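Long-range contact in farnesyl pyrophosphate synthetase (Staphylococcus aureus, PDB 5H9D), which probably builds heptaprenyl diphosphate by prenyl chain elongation, as a magnesium-dependent member of the FPP/GGPP synthase family: residues Arg42-Phe47 with Leu171-Ser176. Numbering follows the deposited sequence.
Sequences RVRPAF and LLIQIS
Arg44 reaches across to three residues of 171-176, its aliphatic chain lying against Leu172 and Ser176 and its guanidinium meeting Ile173. CD of Arg44 rests 3.7 Å from CD2 of Leu172, the two side chains crossing at about a right angle, while CG of Arg44 faces OG of Ser176. The chain bends at chi3 (-67°), beyond CD, and Ile173 CD1 lies over one face of the guanidinium, offset toward its rim. This methyl is 3.8 Å from Arg44 NH1. It also touches CG2 of Val43 at 3.9 Å. The other branch of Ile173 serves Phe47: CG2, anti to its own backbone N, approaches the ring obliquely, 4.0 Å from Phe47 CD2. Nearer the backbones, CB of Phe47 and CB of Ser176 lie 4.1 Å apart.

These side chains join helix 43-51 to helix 158-183 in the largely helical prenyl synthase fold; the axes of 43-47 and 171-176 run in the same general direction, 31° apart, and approach to 8.8 Å. Arg44 belongs to the family's GGKRxR motif, whose basic residues bind the pyrophosphate of isopentenyl diphosphate in relatives. No hydrogen bond joins the two segments, and cohesion comes from van der Waals contact. The hydroxyl of Ser176 is instead turned back along its own helix to the carbonyl O of Leu172, lying in the carbonyl plane with a C=O...OG angle of 158°; that oxygen also accepts from the backbone N of Ser176. Further out, Ile201 of helix 188-215 touches both Phe47 and Ile173, and Leu71 of helix 62-85 packs on Leu172 and Ser176. His75 of that helix touches Arg44, whose side chain comes within about 5 Å of a bound phosphate ion, probably from the crystallisation medium but consistent with that pyrophosphate pocket.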
loop_
_atom_site.group_PDB
_atom_site.type_symbol
_atom_site.label_atom_id
_atom_site.label_comp_id
_atom_site.label_asym_id
_atom_site.label_seq_id
_atom_site.Cartn_x
_atom_site.Cartn_y
_atom_site.Cartn_z
ATOM N N ARG A 42 -0.041 15.911 0.688
ATOM C CA ARG A 42 -1.109 15.555 -0.222
ATOM C C ARG A 42 -0.741 15.736 -1.696
ATOM O O ARG A 42 -1.559 16.213 -2.490
ATOM C CB ARG A 42 -2.321 16.420 0.098
ATOM C CG ARG A 42 -2.683 16.456 1.557
ATOM C CD ARG A 42 -3.260 15.116 2.026
ATOM N NE ARG A 42 -3.691 15.192 3.419
ATOM C CZ ARG A 42 -2.869 15.174 4.465
ATOM N NH1 ARG A 42 -1.567 15.079 4.290
ATOM N NH2 ARG A 42 -3.350 15.256 5.693
ATOM N N VAL A 43 0.474 15.345 -2.074
ATOM C CA VAL A 43 0.888 15.486 -3.472
ATOM C C VAL A 43 0.072 14.603 -4.425
ATOM O O VAL A 43 -0.377 15.093 -5.447
ATOM C CB VAL A 43 2.426 15.229 -3.642
ATOM C CG1 VAL A 43 3.066 15.132 -2.288
ATOM C CG2 VAL A 43 2.715 13.964 -4.441
ATOM N N ARG A 44 -0.130 13.325 -4.084
ATOM C CA ARG A 44 -0.900 12.395 -4.931
ATOM C C ARG A 44 -2.281 12.972 -5.263
ATOM O O ARG A 44 -2.658 13.057 -6.430
ATOM C CB ARG A 44 -1.019 11.022 -4.249
ATOM C CG ARG A 44 -0.017 9.968 -4.733
ATOM C CD ARG A 44 0.608 9.117 -3.624
ATOM N NE ARG A 44 1.466 9.931 -2.769
ATOM C CZ ARG A 44 2.745 9.677 -2.525
ATOM N NH1 ARG A 44 3.341 8.628 -3.067
ATOM N NH2 ARG A 44 3.433 10.472 -1.731
ATOM N N PRO A 45 -3.066 13.363 -4.239
ATOM C CA PRO A 45 -4.383 13.936 -4.556
ATOM C C PRO A 45 -4.216 15.141 -5.480
ATOM O O PRO A 45 -5.031 15.360 -6.373
ATOM C CB PRO A 45 -4.910 14.345 -3.188
ATOM C CG PRO A 45 -4.352 13.270 -2.320
ATOM C CD PRO A 45 -2.952 13.114 -2.796
ATOM N N ALA A 46 -3.143 15.906 -5.258
ATOM C CA ALA A 46 -2.877 17.111 -6.035
ATOM C C ALA A 46 -2.679 16.777 -7.494
ATOM O O ALA A 46 -3.322 17.369 -8.357
ATOM C CB ALA A 46 -1.660 17.877 -5.481
ATOM N N PHE A 47 -1.811 15.822 -7.787
ATOM C CA PHE A 47 -1.605 15.452 -9.170
ATOM C C PHE A 47 -2.853 14.890 -9.832
ATOM O O PHE A 47 -3.016 15.027 -11.030
ATOM C CB PHE A 47 -0.443 14.470 -9.282
ATOM C CG PHE A 47 0.889 15.138 -9.295
ATOM C CD1 PHE A 47 1.179 16.094 -10.254
ATOM C CD2 PHE A 47 1.822 14.859 -8.331
ATOM C CE1 PHE A 47 2.375 16.764 -10.243
ATOM C CE2 PHE A 47 3.032 15.523 -8.307
ATOM C CZ PHE A 47 3.317 16.477 -9.259
ATOM N N LEU A 171 5.745 4.988 -9.260
ATOM C CA LEU A 171 4.569 4.254 -9.708
ATOM C C LEU A 171 3.224 4.775 -9.247
ATOM O O LEU A 171 2.261 4.703 -9.984
ATOM C CB LEU A 171 4.720 2.804 -9.292
ATOM C CG LEU A 171 4.205 1.762 -10.257
ATOM C CD1 LEU A 171 4.500 2.211 -11.668
ATOM C CD2 LEU A 171 4.877 0.414 -9.928
ATOM N N LEU A 172 3.143 5.299 -8.033
ATOM C CA LEU A 172 1.870 5.814 -7.545
ATOM C C LEU A 172 1.666 7.278 -7.941
ATOM O O LEU A 172 0.567 7.810 -7.824
ATOM C CB LEU A 172 1.773 5.653 -6.019
ATOM C CG LEU A 172 0.366 5.440 -5.430
ATOM C CD1 LEU A 172 -0.230 4.115 -5.939
ATOM C CD2 LEU A 172 0.455 5.414 -3.924
ATOM N N ILE A 173 2.729 7.939 -8.389
ATOM C CA ILE A 173 2.614 9.329 -8.821
ATOM C C ILE A 173 2.160 9.225 -10.278
ATOM O O ILE A 173 1.369 10.021 -10.783
ATOM C CB ILE A 173 3.952 10.037 -8.735
ATOM C CG1 ILE A 173 4.527 9.897 -7.319
ATOM C CG2 ILE A 173 3.777 11.480 -9.055
ATOM C CD1 ILE A 173 3.785 10.699 -6.250
ATOM N N GLN A 174 2.664 8.189 -10.929
ATOM C CA GLN A 174 2.334 7.876 -12.304
ATOM C C GLN A 174 0.842 7.547 -12.405
ATOM O O GLN A 174 0.156 8.006 -13.320
ATOM C CB GLN A 174 3.145 6.678 -12.708
ATOM C CG GLN A 174 3.175 6.383 -14.158
ATOM C CD GLN A 174 3.996 5.175 -14.391
ATOM O OE1 GLN A 174 5.086 5.040 -13.841
ATOM N NE2 GLN A 174 3.484 4.274 -15.196
ATOM N N ILE A 175 0.356 6.728 -11.470
ATOM C CA ILE A 175 -1.078 6.370 -11.414
ATOM C C ILE A 175 -1.941 7.607 -11.108
ATOM O O ILE A 175 -3.045 7.745 -11.632
ATOM C CB ILE A 175 -1.328 5.320 -10.335
ATOM C CG1 ILE A 175 -0.733 4.008 -10.799
ATOM C CG2 ILE A 175 -2.801 5.206 -10.005
ATOM C CD1 ILE A 175 -0.575 3.035 -9.674
ATOM N N SER A 176 -1.426 8.507 -10.278
ATOM C CA SER A 176 -2.170 9.707 -9.925
ATOM C C SER A 176 -2.358 10.611 -11.135
ATOM O O SER A 176 -3.397 11.255 -11.287
ATOM C CB SER A 176 -1.452 10.501 -8.834
ATOM O OG SER A 176 -1.119 9.671 -7.749
#